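Local coordinates for protein RNA-directed RNA polymerase (Infectious pancreatic necrosis virus, PDB 3ZED) that probably catalyses RNA-templated RNA synthesis from ribonucleoside triphosphates to replicate the viral genome, occurring both free and covalently attached to the genomic RNA, at residues A565-R569 and Q570-F574; S781-E784 and T785-A788. One frame throughout, in Å; residues are numbered along the deposited sequence.

Interaction 1: A565-R569 and Q570-F574; sequences AIYSR and QMEMF
Tyr567 and Phe574 meet as an edge-to-face aromatic pair on one face of a tight hairpin: the Tyr567 ring turns its edge to the face of Phe574, with planes at 73° and centroids 5.1 Å apart. Tyr567 CD1 sits over the centre of the Phe574 ring, nearest to CE2 at 3.7 Å, and Tyr567 CB adds a CH-pi contact over the same ring. With CG anti to the backbone N (chi1 -171°), the tyrosine ring runs back over the returning chain; Met573 O lies over one of its faces, and OH reaches Glu572 CA at 3.5 Å. Ala565 CB approaches Phe574 CD1 obliquely, and beyond the hairpin helices 364-377 and 524-533 pack on the phenylalanine.

The polar contacts lie nearer the turn and centre on Ser568. Its N donates to Met573 O (2.8 Å, 166° at the hydrogen), the short, nearly straight bond of the hydrogen-bonded pair Ser568-Met573. Ser568 O receives two weak bonds, from Glu572 N at 2.9 Å and from Met573 N at 3.3 Å. Ser568 OG accepts a fairly straight bond from Met571 N at 3.1 Å and is also hydrogen-bonded to Leu541 O, which ties the turn to the chain at Leu541. A CA-H...O contact from Phe574 CA to Ile566 O continues the pairing inward.

The polar ends at the turn are anchored elsewhere, Arg569 NE to Ala535 O and Gln570 OE1 to Asn677 ND2. The turn links strands 563-568 and 573-578 as an antiparallel beta hairpin in a three-stranded sheet of this polymerase, and where the second strand begins Glu572, with positive phi, and Met573 both lie opposite Ser568, forming a G1 beta bulge.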
loop_
_atom_site.group_PDB
_atom_site.type_symbol
_atom_site.label_atom_id
_atom_site.label_comp_id
_atom_site.label_asym_id
_atom_site.label_seq_id
_atom_site.Cartn_x
_atom_site.Cartn_y
_atom_site.Cartn_z
ATOM N N ALA B 565 7.732 -7.924 -20.499
ATOM C CA ALA B 565 7.637 -9.335 -20.888
ATOM C C ALA B 565 8.632 -9.628 -22.009
ATOM O O ALA B 565 8.747 -8.860 -22.970
ATOM C CB ALA B 565 6.223 -9.654 -21.338
ATOM N N ILE B 566 9.351 -10.729 -21.873
ATOM C CA ILE B 566 10.333 -11.175 -22.849
ATOM C C ILE B 566 9.907 -12.605 -23.211
ATOM O O ILE B 566 9.421 -13.316 -22.340
ATOM C CB ILE B 566 11.749 -11.020 -22.191
ATOM C CG1 ILE B 566 12.415 -9.665 -22.543
ATOM C CG2 ILE B 566 12.698 -12.216 -22.280
ATOM C CD1 ILE B 566 12.872 -9.453 -24.005
ATOM N N TYR B 567 10.015 -12.997 -24.484
ATOM C CA TYR B 567 9.638 -14.354 -24.890
ATOM C C TYR B 567 10.833 -15.301 -24.742
ATOM O O TYR B 567 11.932 -14.967 -25.179
ATOM C CB TYR B 567 9.107 -14.380 -26.331
ATOM C CG TYR B 567 8.519 -15.716 -26.709
ATOM C CD1 TYR B 567 7.228 -16.067 -26.314
ATOM C CD2 TYR B 567 9.262 -16.650 -27.428
ATOM C CE1 TYR B 567 6.679 -17.303 -26.654
ATOM C CE2 TYR B 567 8.724 -17.896 -27.768
ATOM C CZ TYR B 567 7.440 -18.226 -27.355
ATOM O OH TYR B 567 6.889 -19.447 -27.671
ATOM N N SER B 568 10.613 -16.457 -24.110
ATOM C CA SER B 568 11.588 -17.533 -23.884
ATOM C C SER B 568 11.341 -18.691 -24.855
ATOM O O SER B 568 10.256 -19.267 -24.855
ATOM C CB SER B 568 11.499 -18.040 -22.440
ATOM O OG SER B 568 12.163 -19.283 -22.264
ATOM N N ARG B 569 12.348 -19.035 -25.676
ATOM C CA ARG B 569 12.254 -20.174 -26.611
ATOM C C ARG B 569 12.293 -21.515 -25.866
ATOM O O ARG B 569 11.643 -22.471 -26.296
ATOM C CB ARG B 569 13.397 -20.148 -27.648
ATOM C CG ARG B 569 13.163 -19.147 -28.751
ATOM C CD ARG B 569 14.221 -19.219 -29.854
ATOM N NE ARG B 569 14.117 -18.016 -30.685
ATOM C CZ ARG B 569 13.307 -17.891 -31.731
ATOM N NH1 ARG B 569 12.585 -18.929 -32.153
ATOM N NH2 ARG B 569 13.226 -16.732 -32.377
ATOM N N GLN B 570 13.092 -21.601 -24.784
ATOM C CA GLN B 570 13.239 -22.827 -24.000
ATOM C C GLN B 570 11.936 -23.203 -23.306
ATOM O O GLN B 570 11.572 -24.359 -23.315
ATOM C CB GLN B 570 14.356 -22.677 -22.938
ATOM C CG GLN B 570 14.657 -23.980 -22.173
ATOM C CD GLN B 570 15.759 -23.853 -21.156
ATOM O OE1 GLN B 570 16.149 -22.772 -20.717
ATOM N NE2 GLN B 570 16.282 -24.961 -20.743
ATOM N N MET B 571 11.263 -22.234 -22.704
ATOM C CA MET B 571 10.051 -22.447 -21.928
ATOM C C MET B 571 8.783 -22.253 -22.744
ATOM O O MET B 571 7.721 -22.706 -22.310
ATOM C CB MET B 571 10.048 -21.521 -20.707
ATOM C CG MET B 571 11.197 -21.803 -19.763
ATOM S SD MET B 571 10.999 -20.944 -18.213
ATOM C CE MET B 571 9.849 -22.069 -17.366
ATOM N N GLU B 572 8.904 -21.624 -23.941
ATOM C CA GLU B 572 7.815 -21.355 -24.897
ATOM C C GLU B 572 6.728 -20.513 -24.231
ATOM O O GLU B 572 5.532 -20.804 -24.312
ATOM C CB GLU B 572 7.239 -22.636 -25.500
ATOM C CG GLU B 572 8.126 -23.260 -26.563
ATOM C CD GLU B 572 7.430 -24.411 -27.244
ATOM O OE1 GLU B 572 6.679 -24.145 -28.208
ATOM O OE2 GLU B 572 7.552 -25.559 -26.754
ATOM N N MET B 573 7.179 -19.456 -23.570
ATOM C CA MET B 573 6.310 -18.543 -22.866
ATOM C C MET B 573 6.997 -17.232 -22.638
ATOM O O MET B 573 8.221 -17.111 -22.792
ATOM C CB MET B 573 5.835 -19.146 -21.519
ATOM C CG MET B 573 6.951 -19.477 -20.543
ATOM S SD MET B 573 6.361 -20.610 -19.242
ATOM C CE MET B 573 5.996 -19.431 -18.005
ATOM N N PHE B 574 6.182 -16.236 -22.278
ATOM C CA PHE B 574 6.676 -14.934 -21.870
ATOM C C PHE B 574 7.069 -15.011 -20.406
ATOM O O PHE B 574 6.392 -15.678 -19.601
ATOM C CB PHE B 574 5.629 -13.835 -22.092
ATOM C CG PHE B 574 5.467 -13.487 -23.543
ATOM C CD1 PHE B 574 6.251 -12.502 -24.129
ATOM C CD2 PHE B 574 4.512 -14.124 -24.322
ATOM C CE1 PHE B 574 6.085 -12.164 -25.477
ATOM C CE2 PHE B 574 4.369 -13.804 -25.677
ATOM C CZ PHE B 574 5.155 -12.830 -26.244
#

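Interaction 2: S781-E784 and T785-A788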
loop_
_atom_site.group_PDB
_atom_site.type_symbol
_atom_site.label_atom_id
_atom_site.label_comp_id
_atom_site.label_asym_id
_atom_site.label_seq_id
_atom_site.Cartn_x
_atom_site.Cartn_y
_atom_site.Cartn_z
ATOM N N SER B 781 -20.640 12.609 10.128
ATOM C CA SER B 781 -19.860 12.274 11.314
ATOM C C SER B 781 -18.346 12.474 11.009
ATOM O O SER B 781 -17.584 12.837 11.905
ATOM C CB SER B 781 -20.142 10.833 11.720
ATOM O OG SER B 781 -19.785 9.936 10.674
ATOM N N LEU B 782 -17.932 12.272 9.727
ATOM C CA LEU B 782 -16.549 12.461 9.276
ATOM C C LEU B 782 -16.094 13.923 9.486
ATOM O O LEU B 782 -14.974 14.153 9.947
ATOM C CB LEU B 782 -16.357 12.018 7.813
ATOM C CG LEU B 782 -16.761 10.571 7.464
ATOM C CD1 LEU B 782 -16.416 10.232 6.015
ATOM C CD2 LEU B 782 -16.132 9.564 8.407
ATOM N N THR B 783 -16.988 14.893 9.231
ATOM C CA THR B 783 -16.735 16.318 9.467
ATOM C C THR B 783 -16.698 16.589 10.985
ATOM O O THR B 783 -15.818 17.317 11.452
ATOM C CB THR B 783 -17.789 17.170 8.760
ATOM O OG1 THR B 783 -17.674 16.939 7.354
ATOM C CG2 THR B 783 -17.645 18.668 9.064
ATOM N N GLU B 784 -17.643 15.991 11.740
ATOM C CA GLU B 784 -17.728 16.085 13.190
ATOM C C GLU B 784 -16.430 15.555 13.835
ATOM O O GLU B 784 -15.888 16.216 14.719
ATOM C CB GLU B 784 -18.962 15.330 13.714
ATOM C CG GLU B 784 -20.267 15.934 13.219
ATOM C CD GLU B 784 -21.525 15.412 13.883
ATOM O OE1 GLU B 784 -21.982 14.312 13.500
ATOM O OE2 GLU B 784 -22.079 16.126 14.750
ATOM N N THR B 785 -15.904 14.414 13.345
ATOM C CA THR B 785 -14.644 13.818 13.804
ATOM C C THR B 785 -13.481 14.784 13.543
ATOM O O THR B 785 -12.680 15.016 14.448
ATOM C CB THR B 785 -14.400 12.460 13.121
ATOM O OG1 THR B 785 -15.527 11.633 13.367
ATOM C CG2 THR B 785 -13.147 11.755 13.629
ATOM N N ARG B 786 -13.400 15.350 12.324
ATOM C CA ARG B 786 -12.330 16.272 11.940
ATOM C C ARG B 786 -12.327 17.530 12.846
ATOM O O ARG B 786 -11.256 17.930 13.315
ATOM C CB ARG B 786 -12.451 16.647 10.458
ATOM C CG ARG B 786 -11.261 17.420 9.919
ATOM C CD ARG B 786 -11.667 18.681 9.203
ATOM N NE ARG B 786 -12.680 18.430 8.180
ATOM C CZ ARG B 786 -13.704 19.238 7.927
ATOM N NH1 ARG B 786 -13.855 20.370 8.615
ATOM N NH2 ARG B 786 -14.587 18.925 6.986
ATOM N N GLU B 787 -13.515 18.105 13.131
ATOM C CA GLU B 787 -13.691 19.267 14.021
ATOM C C GLU B 787 -13.118 19.000 15.421
ATOM O O GLU B 787 -12.336 19.806 15.934
ATOM C CB GLU B 787 -15.184 19.624 14.153
ATOM C CG GLU B 787 -15.800 20.232 12.906
ATOM C CD GLU B 787 -17.296 20.490 12.927
ATOM O OE1 GLU B 787 -17.982 20.079 13.892
ATOM O OE2 GLU B 787 -17.794 21.013 11.907
ATOM N N ALA B 788 -13.522 17.874 16.032
ATOM C CA ALA B 788 -13.094 17.426 17.354
ATOM C C ALA B 788 -11.588 17.138 17.384
ATOM O O ALA B 788 -10.936 17.453 18.383
ATOM C CB ALA B 788 -13.877 16.187 17.761
HETATM O O HOH W 1 -20.950 19.077 14.887
#
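Thr785 grips the carbonyl of Ser781, one helical turn earlier, with both its backbone and its side chain, so that this oxygen accepts two bonds. Thr785 N donates to Ser781 O at 2.7 Å, and Thr785 OG1 donates to the same oxygen at 2.8 Å from above the carbonyl plane, 42° out of it. The hydroxyl is placed there by chi1 of -56°, which sets OG1 beside the backbone N. This is the tightly packed side: Thr785 rests on Val447 and Ser450 of helix 438-452 and on Ile291 of helix 283-293, Leu782 leans on helices 412-426 and 438-452, and Ala788 touches Lys288 and Ile291. Ser781 OG is held by Asn446 ND2.

Thr783, Arg786 and Glu787 form the looser side. The bent Arg786 chain folds back so that Thr783 CA lies over one face of the guanidinium, offset toward its rim. The Thr783 CG2 methyl packs alongside at van der Waals distance, 3.7 Å from both Arg786 NH2 and Glu787 OE2. Buried Glu784 marks the boundary: its OE1 accepts from Val737 N, while a water links OE2 (3.2 Å) to OE1 of exposed Glu787 (3.3 Å), donating to both, and probably eases repulsion between like charges. Glu787 OE1 also has a long, weak ion pair with Lys288.

Regular i to i+4 bonds, such as Glu787 N to Thr783 O at 3.0 Å, carry the backbone throughout. The segment is an alpha-helix of the C-terminal region with Leu782, Thr785 and Ala788 on its buried side and Thr783, Arg786 and Glu787 outward, characterised by the i to i+4 threonine hydroxyl-to-carbonyl bond.

Interaction 1 and interaction 2 lie on opposite sides of the chain's centre: their own centres are 55 Å apart, and their nearest atoms about 40 Å, so neither touches the other. Along the chain they come in series: 565-574 belongs to the thumb domain and also to the catalytic region of the RNA polymerase as defined by sequence, whereas 781-788 belongs to the C-terminal region. Both are local contacts, but the first reverses the chain in a hairpin whereas the second continues one helix. Their centres stand about 31 Å and 25 Å from that of the chain, and both lie away from the potassium sites and the predicted GTP-binding residues.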